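PDB 6S1Y: angiotensin-converting enzyme, which probably acts as a zinc-dependent peptidase of the angiotensin-converting enzyme family, probably removing dipeptides from the C-terminal end of peptides. Local coordinates for residues T298-T303 with C530-S535; Y365-H370 with E544-G549; F505-A510 with D556-L561. All blocks are in the same frame, centred on the assembly; numbering follows the deposited sequence.

Contact 1. Residues T298-T303 with C530-S535; sequences TSLNMT and CDIYQS. With NAG (2-acetamido-2-deoxy-beta-D-glucopyranose), chain C.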
loop_
_atom_site.group_PDB
_atom_site.type_symbol
_atom_site.label_atom_id
_atom_site.label_comp_id
_atom_site.label_asym_id
_atom_site.label_seq_id
_atom_site.Cartn_x
_atom_site.Cartn_y
_atom_site.Cartn_z
ATOM N N THR A 298 -15.211 15.530 5.719
ATOM C CA THR A 298 -15.882 16.812 5.966
ATOM C C THR A 298 -16.110 17.031 7.462
ATOM O O THR A 298 -15.928 18.147 7.964
ATOM C CB THR A 298 -17.203 16.902 5.196
ATOM O OG1 THR A 298 -18.084 15.849 5.595
ATOM C CG2 THR A 298 -16.960 16.787 3.690
ATOM N N SER A 299 -16.458 15.969 8.201
ATOM C CA SER A 299 -16.556 16.073 9.651
ATOM C C SER A 299 -15.271 16.580 10.287
ATOM O O SER A 299 -15.298 17.034 11.438
ATOM C CB SER A 299 -16.902 14.710 10.254
ATOM O OG SER A 299 -15.710 13.962 10.515
ATOM N N LEU A 300 -14.136 16.482 9.589
ATOM C CA LEU A 300 -12.867 16.967 10.118
ATOM C C LEU A 300 -12.515 18.367 9.613
ATOM O O LEU A 300 -11.352 18.782 9.720
ATOM C CB LEU A 300 -11.728 16.004 9.767
ATOM C CG LEU A 300 -11.821 14.556 10.262
ATOM C CD1 LEU A 300 -10.737 13.682 9.638
ATOM C CD2 LEU A 300 -11.728 14.492 11.775
ATOM N N ASN A 301 -13.492 19.095 9.059
ATOM C CA ASN A 301 -13.236 20.402 8.453
ATOM C C ASN A 301 -12.179 20.306 7.358
ATOM O O ASN A 301 -11.316 21.173 7.223
ATOM C CB ASN A 301 -12.817 21.438 9.491
ATOM C CG ASN A 301 -12.990 22.873 8.989
ATOM O OD1 ASN A 301 -13.991 23.197 8.365
ATOM N ND2 ASN A 301 -11.998 23.724 9.256
ATOM N N MET A 302 -12.253 19.248 6.567
ATOM C CA MET A 302 -11.353 19.013 5.450
ATOM C C MET A 302 -12.169 19.057 4.168
ATOM O O MET A 302 -13.394 19.051 4.199
ATOM C CB MET A 302 -10.606 17.671 5.622
ATOM C CG MET A 302 -9.682 17.652 6.870
ATOM S SD MET A 302 -8.682 16.139 7.155
ATOM C CE MET A 302 -7.423 16.346 5.904
ATOM N N THR A 303 -11.478 19.074 3.027
ATOM C CA THR A 303 -12.123 19.431 1.774
ATOM C C THR A 303 -13.111 18.368 1.323
ATOM O O THR A 303 -12.777 17.182 1.258
ATOM C CB THR A 303 -11.081 19.652 0.684
ATOM O OG1 THR A 303 -10.188 20.696 1.084
ATOM C CG2 THR A 303 -11.764 20.013 -0.641
ATOM N N CYS A 530 -10.292 4.841 20.184
ATOM C CA CYS A 530 -10.406 6.249 19.818
ATOM C C CYS A 530 -11.099 6.427 18.476
ATOM O O CYS A 530 -10.754 5.757 17.501
ATOM C CB CYS A 530 -9.024 6.894 19.736
ATOM S SG CYS A 530 -8.935 8.159 18.377
ATOM N N ASP A 531 -12.052 7.360 18.418
ATOM C CA ASP A 531 -12.708 7.765 17.175
ATOM C C ASP A 531 -12.546 9.275 17.009
ATOM O O ASP A 531 -13.047 10.049 17.833
ATOM C CB ASP A 531 -14.187 7.377 17.192
ATOM C CG ASP A 531 -14.879 7.655 15.874
ATOM O OD1 ASP A 531 -14.169 7.977 14.907
ATOM O OD2 ASP A 531 -16.128 7.546 15.782
ATOM N N ILE A 532 -11.857 9.701 15.943
ATOM C CA ILE A 532 -11.656 11.127 15.719
ATOM C C ILE A 532 -12.734 11.711 14.812
ATOM O O ILE A 532 -12.600 12.839 14.321
ATOM C CB ILE A 532 -10.270 11.428 15.126
ATOM C CG1 ILE A 532 -10.170 10.925 13.680
ATOM C CG2 ILE A 532 -9.186 10.837 15.985
ATOM C CD1 ILE A 532 -8.886 11.370 13.004
ATOM N N TYR A 533 -13.787 10.945 14.553
ATOM C CA TYR A 533 -14.933 11.459 13.808
ATOM C C TYR A 533 -15.490 12.726 14.461
ATOM O O TYR A 533 -15.807 12.734 15.656
ATOM C CB TYR A 533 -16.011 10.365 13.742
ATOM C CG TYR A 533 -17.237 10.680 12.909
ATOM C CD1 TYR A 533 -17.133 10.982 11.557
ATOM C CD2 TYR A 533 -18.514 10.643 13.473
ATOM C CE1 TYR A 533 -18.280 11.265 10.783
ATOM C CE2 TYR A 533 -19.660 10.915 12.717
ATOM C CZ TYR A 533 -19.538 11.222 11.376
ATOM O OH TYR A 533 -20.681 11.483 10.643
ATOM N N GLN A 534 -15.610 13.793 13.658
ATOM C CA GLN A 534 -16.172 15.093 14.045
ATOM C C GLN A 534 -15.236 15.900 14.923
ATOM O O GLN A 534 -15.689 16.775 15.655
ATOM C CB GLN A 534 -17.526 14.959 14.766
ATOM C CG GLN A 534 -18.561 14.237 13.933
ATOM C CD GLN A 534 -19.856 13.977 14.666
ATOM O OE1 GLN A 534 -19.867 13.536 15.821
ATOM N NE2 GLN A 534 -20.967 14.224 13.983
ATOM N N SER A 535 -13.937 15.635 14.880
ATOM C CA SER A 535 -12.979 16.408 15.665
ATOM C C SER A 535 -12.265 17.386 14.742
ATOM O O SER A 535 -11.194 17.096 14.210
ATOM C CB SER A 535 -11.970 15.521 16.380
ATOM O OG SER A 535 -10.930 16.332 16.926
HETATM C C1 NAG C . -12.013 25.121 8.877
HETATM C C2 NAG C . -11.963 25.950 10.167
HETATM C C3 NAG C . -11.895 27.443 9.845
HETATM C C4 NAG C . -10.762 27.750 8.871
HETATM C C5 NAG C . -10.882 26.844 7.641
HETATM C C6 NAG C . -9.718 26.975 6.687
HETATM C C7 NAG C . -13.019 25.076 12.209
HETATM C C8 NAG C . -14.310 24.830 12.924
HETATM N N2 NAG C . -13.115 25.658 11.008
HETATM O O3 NAG C . -11.679 28.145 11.063
HETATM O O4 NAG C . -10.808 29.127 8.488
HETATM O O5 NAG C . -10.914 25.465 8.046
HETATM O O6 NAG C . -9.862 26.097 5.578
HETATM O O7 NAG C . -11.937 24.769 12.700
#

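Contact 2. Residues Y365-H370 with E544-G549; sequences YLQYQH and EMLALG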
loop_
_atom_site.group_PDB
_atom_site.type_symbol
_atom_site.label_atom_id
_atom_site.label_comp_id
_atom_site.label_asym_id
_atom_site.label_seq_id
_atom_site.Cartn_x
_atom_site.Cartn_y
_atom_site.Cartn_z
ATOM N N TYR A 365 -4.126 15.104 -2.261
ATOM C CA TYR A 365 -4.109 15.862 -3.507
ATOM C C TYR A 365 -4.792 17.218 -3.321
ATOM O O TYR A 365 -4.222 18.267 -3.650
ATOM C CB TYR A 365 -4.803 15.067 -4.625
ATOM C CG TYR A 365 -4.182 13.716 -5.020
ATOM C CD1 TYR A 365 -2.838 13.429 -4.791
ATOM C CD2 TYR A 365 -4.966 12.732 -5.621
ATOM C CE1 TYR A 365 -2.295 12.209 -5.151
ATOM C CE2 TYR A 365 -4.428 11.508 -5.997
ATOM C CZ TYR A 365 -3.097 11.251 -5.758
ATOM O OH TYR A 365 -2.586 10.025 -6.127
ATOM N N LEU A 366 -6.015 17.215 -2.769
ATOM C CA LEU A 366 -6.771 18.456 -2.638
ATOM C C LEU A 366 -6.081 19.433 -1.703
ATOM O O LEU A 366 -6.119 20.645 -1.941
ATOM C CB LEU A 366 -8.193 18.170 -2.161
ATOM C CG LEU A 366 -9.023 17.386 -3.179
ATOM C CD1 LEU A 366 -10.299 16.862 -2.546
ATOM C CD2 LEU A 366 -9.373 18.245 -4.426
ATOM N N GLN A 367 -5.397 18.933 -0.669
ATOM C CA GLN A 367 -4.798 19.827 0.320
ATOM C C GLN A 367 -3.543 20.523 -0.196
ATOM O O GLN A 367 -3.202 21.604 0.294
ATOM C CB GLN A 367 -4.459 19.060 1.601
ATOM C CG GLN A 367 -5.675 18.636 2.401
ATOM C CD GLN A 367 -6.402 19.827 3.015
ATOM O OE1 GLN A 367 -5.771 20.754 3.514
ATOM N NE2 GLN A 367 -7.727 19.796 2.983
ATOM N N TYR A 368 -2.819 19.935 -1.145
ATOM C CA TYR A 368 -1.594 20.570 -1.614
ATOM C C TYR A 368 -1.658 21.011 -3.078
ATOM O O TYR A 368 -0.633 21.409 -3.637
ATOM C CB TYR A 368 -0.377 19.657 -1.365
ATOM C CG TYR A 368 -0.299 18.301 -2.068
ATOM C CD1 TYR A 368 -0.485 18.174 -3.443
ATOM C CD2 TYR A 368 0.043 17.148 -1.351
ATOM C CE1 TYR A 368 -0.377 16.927 -4.079
ATOM C CE2 TYR A 368 0.148 15.905 -1.974
ATOM C CZ TYR A 368 -0.050 15.800 -3.336
ATOM O OH TYR A 368 0.069 14.568 -3.947
ATOM N N GLN A 369 -2.840 20.996 -3.695
ATOM C CA GLN A 369 -2.941 21.341 -5.108
ATOM C C GLN A 369 -2.626 22.807 -5.394
ATOM O O GLN A 369 -2.389 23.147 -6.558
ATOM C CB GLN A 369 -4.328 21.001 -5.638
ATOM C CG GLN A 369 -5.473 21.776 -5.034
ATOM C CD GLN A 369 -6.787 21.436 -5.712
ATOM O OE1 GLN A 369 -6.805 20.750 -6.734
ATOM N NE2 GLN A 369 -7.888 21.905 -5.151
ATOM N N HIS A 370 -2.598 23.667 -4.373
ATOM C CA HIS A 370 -2.183 25.053 -4.545
ATOM C C HIS A 370 -0.672 25.215 -4.622
ATOM O O HIS A 370 -0.197 26.327 -4.862
ATOM C CB HIS A 370 -2.699 25.902 -3.382
ATOM C CG HIS A 370 -2.032 25.577 -2.085
ATOM N ND1 HIS A 370 -2.537 24.641 -1.203
ATOM C CD2 HIS A 370 -0.867 26.018 -1.544
ATOM C CE1 HIS A 370 -1.727 24.545 -0.159
ATOM N NE2 HIS A 370 -0.704 25.365 -0.344
ATOM N N GLU A 544 -2.994 21.071 8.085
ATOM C CA GLU A 544 -1.753 21.832 8.031
ATOM C C GLU A 544 -0.602 20.966 7.527
ATOM O O GLU A 544 0.186 21.392 6.675
ATOM C CB GLU A 544 -1.437 22.410 9.419
ATOM C CG GLU A 544 -0.395 23.523 9.400
ATOM C CD GLU A 544 0.047 23.980 10.793
ATOM O OE1 GLU A 544 -0.802 24.030 11.710
ATOM O OE2 GLU A 544 1.255 24.293 10.964
ATOM N N MET A 545 -0.479 19.746 8.048
ATOM C CA MET A 545 0.607 18.877 7.602
ATOM C C MET A 545 0.476 18.573 6.113
ATOM O O MET A 545 1.437 18.714 5.354
ATOM C CB MET A 545 0.627 17.588 8.423
ATOM C CG MET A 545 1.738 16.621 8.018
ATOM S SD MET A 545 1.918 15.225 9.177
ATOM C CE MET A 545 0.539 14.189 8.730
ATOM N N LEU A 546 -0.719 18.186 5.675
ATOM C CA LEU A 546 -0.914 17.797 4.287
ATOM C C LEU A 546 -0.771 18.969 3.330
ATOM O O LEU A 546 -0.329 18.774 2.195
ATOM C CB LEU A 546 -2.291 17.160 4.117
ATOM C CG LEU A 546 -2.593 16.000 5.064
ATOM C CD1 LEU A 546 -3.926 15.363 4.693
ATOM C CD2 LEU A 546 -1.478 14.981 5.045
ATOM N N ALA A 547 -1.149 20.183 3.749
ATOM C CA ALA A 547 -1.034 21.339 2.861
ATOM C C ALA A 547 0.414 21.595 2.476
ATOM O O ALA A 547 0.669 22.187 1.423
ATOM C CB ALA A 547 -1.635 22.587 3.514
ATOM N N LEU A 548 1.370 21.134 3.293
ATOM C CA LEU A 548 2.774 21.316 2.960
ATOM C C LEU A 548 3.187 20.568 1.702
ATOM O O LEU A 548 4.182 20.948 1.071
ATOM C CB LEU A 548 3.656 20.849 4.115
ATOM C CG LEU A 548 3.547 21.641 5.417
ATOM C CD1 LEU A 548 4.374 20.930 6.476
ATOM C CD2 LEU A 548 4.012 23.083 5.223
ATOM N N GLY A 549 2.462 19.520 1.321
ATOM C CA GLY A 549 2.948 18.669 0.251
ATOM C C GLY A 549 4.371 18.252 0.528
ATOM O O GLY A 549 4.720 17.774 1.620
#

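Contact 3. Residues F505-A510 with D556-L561; sequences FQFHRA and DAMEVL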
loop_
_atom_site.group_PDB
_atom_site.type_symbol
_atom_site.label_atom_id
_atom_site.label_comp_id
_atom_site.label_asym_id
_atom_site.label_seq_id
_atom_site.Cartn_x
_atom_site.Cartn_y
_atom_site.Cartn_z
ATOM N N PHE A 505 0.350 5.058 13.018
ATOM C CA PHE A 505 -0.036 4.974 14.427
ATOM C C PHE A 505 0.479 6.180 15.208
ATOM O O PHE A 505 -0.130 6.578 16.208
ATOM C CB PHE A 505 0.450 3.646 15.036
ATOM C CG PHE A 505 -0.262 2.437 14.465
ATOM C CD1 PHE A 505 0.216 1.796 13.327
ATOM C CD2 PHE A 505 -1.425 1.968 15.044
ATOM C CE1 PHE A 505 -0.464 0.699 12.789
ATOM C CE2 PHE A 505 -2.107 0.880 14.505
ATOM C CZ PHE A 505 -1.627 0.257 13.380
ATOM N N GLN A 506 1.594 6.773 14.765
ATOM C CA GLN A 506 2.020 8.057 15.318
ATOM C C GLN A 506 1.007 9.153 14.998
ATOM O O GLN A 506 0.638 9.937 15.873
ATOM C CB GLN A 506 3.405 8.410 14.782
ATOM C CG GLN A 506 4.468 7.392 15.163
ATOM C CD GLN A 506 5.831 7.739 14.653
ATOM O OE1 GLN A 506 6.329 7.134 13.689
ATOM N NE2 GLN A 506 6.475 8.697 15.300
ATOM N N PHE A 507 0.529 9.203 13.752
ATOM C CA PHE A 507 -0.491 10.174 13.356
ATOM C C PHE A 507 -1.789 9.934 14.126
ATOM O O PHE A 507 -2.404 10.874 14.649
ATOM C CB PHE A 507 -0.748 10.076 11.848
ATOM C CG PHE A 507 0.434 10.459 10.974
ATOM C CD1 PHE A 507 1.499 11.179 11.475
ATOM C CD2 PHE A 507 0.438 10.131 9.632
ATOM C CE1 PHE A 507 2.548 11.553 10.652
ATOM C CE2 PHE A 507 1.487 10.496 8.801
ATOM C CZ PHE A 507 2.544 11.203 9.309
ATOM N N HIS A 508 -2.231 8.673 14.196
ATOM C CA HIS A 508 -3.457 8.342 14.921
ATOM C C HIS A 508 -3.371 8.764 16.381
ATOM O O HIS A 508 -4.339 9.288 16.942
ATOM C CB HIS A 508 -3.713 6.839 14.809
ATOM C CG HIS A 508 -4.915 6.344 15.562
ATOM N ND1 HIS A 508 -6.201 6.681 15.215
ATOM C CD2 HIS A 508 -5.023 5.484 16.601
ATOM C CE1 HIS A 508 -7.052 6.064 16.011
ATOM N NE2 HIS A 508 -6.362 5.336 16.867
ATOM N N ARG A 509 -2.232 8.513 17.024
ATOM C CA ARG A 509 -2.078 8.874 18.426
ATOM C C ARG A 509 -2.192 10.381 18.609
ATOM O O ARG A 509 -2.862 10.851 19.536
ATOM C CB ARG A 509 -0.731 8.378 18.945
ATOM C CG ARG A 509 -0.391 8.832 20.376
ATOM C CD ARG A 509 0.800 8.090 20.952
ATOM N NE ARG A 509 2.030 8.386 20.238
ATOM C CZ ARG A 509 3.198 7.810 20.491
ATOM N NH1 ARG A 509 3.296 6.893 21.453
ATOM N NH2 ARG A 509 4.268 8.146 19.779
ATOM N N ALA A 510 -1.543 11.150 17.734
ATOM C CA ALA A 510 -1.610 12.600 17.824
ATOM C C ALA A 510 -3.021 13.105 17.575
ATOM O O ALA A 510 -3.489 14.025 18.255
ATOM C CB ALA A 510 -0.629 13.220 16.828
ATOM N N ASP A 556 9.871 17.875 9.361
ATOM C CA ASP A 556 9.116 19.077 9.712
ATOM C C ASP A 556 7.629 18.876 9.477
ATOM O O ASP A 556 6.802 19.318 10.281
ATOM C CB ASP A 556 9.631 20.279 8.913
ATOM C CG ASP A 556 11.110 20.555 9.158
ATOM O OD1 ASP A 556 11.536 20.626 10.336
ATOM O OD2 ASP A 556 11.853 20.679 8.164
ATOM N N ALA A 557 7.263 18.194 8.397
ATOM C CA ALA A 557 5.846 17.902 8.184
ATOM C C ALA A 557 5.286 17.050 9.321
ATOM O O ALA A 557 4.176 17.304 9.811
ATOM C CB ALA A 557 5.650 17.206 6.838
ATOM N N MET A 558 6.043 16.042 9.767
ATOM C CA MET A 558 5.557 15.204 10.855
ATOM C C MET A 558 5.408 16.005 12.142
ATOM O O MET A 558 4.369 15.948 12.807
ATOM C CB MET A 558 6.503 14.033 11.084
ATOM C CG MET A 558 6.116 13.191 12.298
ATOM S SD MET A 558 7.155 11.744 12.413
ATOM C CE MET A 558 6.189 10.628 11.412
ATOM N N GLU A 559 6.445 16.759 12.511
ATOM C CA GLU A 559 6.367 17.559 13.725
ATOM C C GLU A 559 5.108 18.411 13.771
ATOM O O GLU A 559 4.547 18.628 14.848
ATOM C CB GLU A 559 7.600 18.447 13.851
ATOM C CG GLU A 559 7.553 19.305 15.087
ATOM C CD GLU A 559 8.903 19.843 15.491
ATOM O OE1 GLU A 559 9.737 20.120 14.596
ATOM O OE2 GLU A 559 9.119 19.986 16.715
ATOM N N VAL A 560 4.622 18.866 12.618
ATOM C CA VAL A 560 3.438 19.721 12.590
ATOM C C VAL A 560 2.265 19.040 13.272
ATOM O O VAL A 560 1.438 19.689 13.935
ATOM C CB VAL A 560 3.095 20.100 11.136
ATOM C CG1 VAL A 560 1.634 20.561 11.020
ATOM C CG2 VAL A 560 4.041 21.159 10.632
ATOM N N LEU A 561 2.141 17.733 13.085
ATOM C CA LEU A 561 1.018 17.000 13.657
ATOM C C LEU A 561 1.351 16.308 14.967
ATOM O O LEU A 561 0.476 16.191 15.828
ATOM C CB LEU A 561 0.523 15.954 12.661
ATOM C CG LEU A 561 -0.594 15.051 13.162
ATOM C CD1 LEU A 561 -1.748 15.852 13.660
ATOM C CD2 LEU A 561 -1.018 14.141 12.034
#

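Contact 1. Residues T298-T303 with C530-S535
Ser-299, in the last turn of helix 286-299, uses its hydroxyl to accept the backbone N-H of Gln-534 in a tight turn, and this is the one hydrogen bond between the two segments. Gln-534 N lies 3.1 Å from Ser-299 OG, with an N-H...O angle of 148°. The hydroxyl also donates to the carbonyl oxygen of Phe-296, so it joins the helix end to the turn. Its chi1 of 88° puts OG between the backbone N and the carbonyl carbon, and there it also meets the Tyr-533 ring at CD1, 3.5 Å away. A small side chain suits this place, since the CA atoms of Ser-299 and Gln-534 are only 4.5 Å apart. Gln-534 CA adds a C-H...O contact of 3.4 Å to Ser-299 O.

The partner is a type II beta turn from Ile-532 to Ser-535, with Gln-534 in the positive-phi position. Overlapping its start, an Asx turn ties Asp-531 OD1 to Tyr-533 N, which approaches from above the carboxylate plane; Ser-535 then N-caps helix 536-547. Across from the turn, helix 286-299 ends in a Schellman motif whose C-prime residue, Asn-301, has positive phi and carries an N-linked glycan on ND2.

Leu-300 fills in beside the turn. Its methyl Leu-300 CD2 lies 3.2 Å from Ile-532 O, and Leu-300 CD2 is 3.6 Å from Ser-535 O, with a looser apolar touch on Ile-532 CG1 at 4.3 Å. The Tyr-533 ring turns back to Ser-299, its OH hydrogen-bonded to Asp-295 OD2 and its ring edge-to-face with His-400.

Contact 2. Residues Y365-H370 with E544-G549
Tyr-368 and Ala-547 bring their CA atoms within 4.6 Å where the C-terminal ends of helices 349-368 and 536-547 meet, close enough for Ala-547 CA to make a C-H...O contact with Gln-367 O (3.4 Å, 153° at the hydrogen). The small methyl of Ala-547 permits this approach; its CB rests near the same carbonyl and near His-370 CE1. Beside it, the side chains of Gln-367 and Leu-546 cross obliquely, CB to CB at 3.8 Å. Gln-367 is bent at chi2 (-68°), and its amide nitrogen bonds to Gln-363 OE1 within its own helix.

Helix 349-368 carries the zinc ligands His-357 and His-361 of the HExxH motif, so this contact packs the far end of the metal-binding helix. Leu-546 O lies at the edge of the Tyr-368 ring, near its plane, 3.9 Å from Tyr-368 CD2. The same ring atom, CD2, lies 3.6 Å from Gly-549 CA. Gly-549 suits the spot twice over: it leaves the helix with positive phi, and it has no side chain to crowd Tyr-368 CB. The Tyr-368 hydroxyl is hydrogen-bonded to His-384, the sequence neighbour of the third zinc ligand, Glu-385.

Contact 3. Residues F505-A510 with D556-L561
Two helices of the largely helical angiotensin-converting enzyme fold, 495-514 and 554-562, pack here with the same general N-to-C direction, Phe-507 and Ala-510 of the first meeting Met-558 and Leu-561 of the second. The short segments approach to 10.5 Å between axes at an angle of 31°. At that spacing, long side chains fill the gap near Phe-507, whereas closer to Ala-510 a methyl group is enough.

Phe-507 carries much of the contact. Ring atom CE1 lies 3.8 Å from the terminal methyl, CE, of Met-558, and from across the ring plane Leu-561 CD2 lies 3.9 Å from Phe-507 CD1, so the two groups sit on opposite sides of the plane. Both partners approach the ring obliquely, and each side chain crosses that of Phe-507 at about a right angle. Met-558 runs extended until its last torsion, chi3 of -89°, turns CE toward the aromatic ring; a flexible thioether chain is well suited to such a bend in a buried site. Leu-561, with CG anti to its backbone N (chi1 176°), lays its CD2 branch on Phe-507, while the branching carbon CG lies 4.1 Å from Ala-510 CB. The Ala-510 methyl also lies 3.3 Å from the Leu-561 carbonyl oxygen, a close fit that a small residue allows.

Gln-506 borders this apolar patch. Its OE1 is 4.2 Å from Met-558 CE, but the buried amide is satisfied elsewhere, OE1 accepting from Ser-568 N and NE2 donating to Lys-566 O.

Helix 381-395 covers Phe-507 with Ala-386, Val-390 and an edge-to-face Phe-383, while helix 536-547 brings Met-545 against both Phe-507 and Leu-561.

From the N terminus, the chain passes the first segments in the order 298-303, 365-370 and 505-510, then the second segments in the same order, 530-535, 544-549 and 556-561. Every pair of contacts therefore crosses and none nests. Contact 1, closing a loop of 226 residues, ties the end of helix 286-299 to the turn before helix 536-547; contact 2, across 173, the end of zinc-binding helix 349-368 to the end of helix 536-547; contact 3, across 45, helix 495-514 to helix 554-562. Met-302 touches Leu-546 between contacts 1 and 2, Met-545 bridges contacts 2 and 3, and Cys-530, disulfide-bonded to Cys-512, packs on His-508 between contacts 1 and 3.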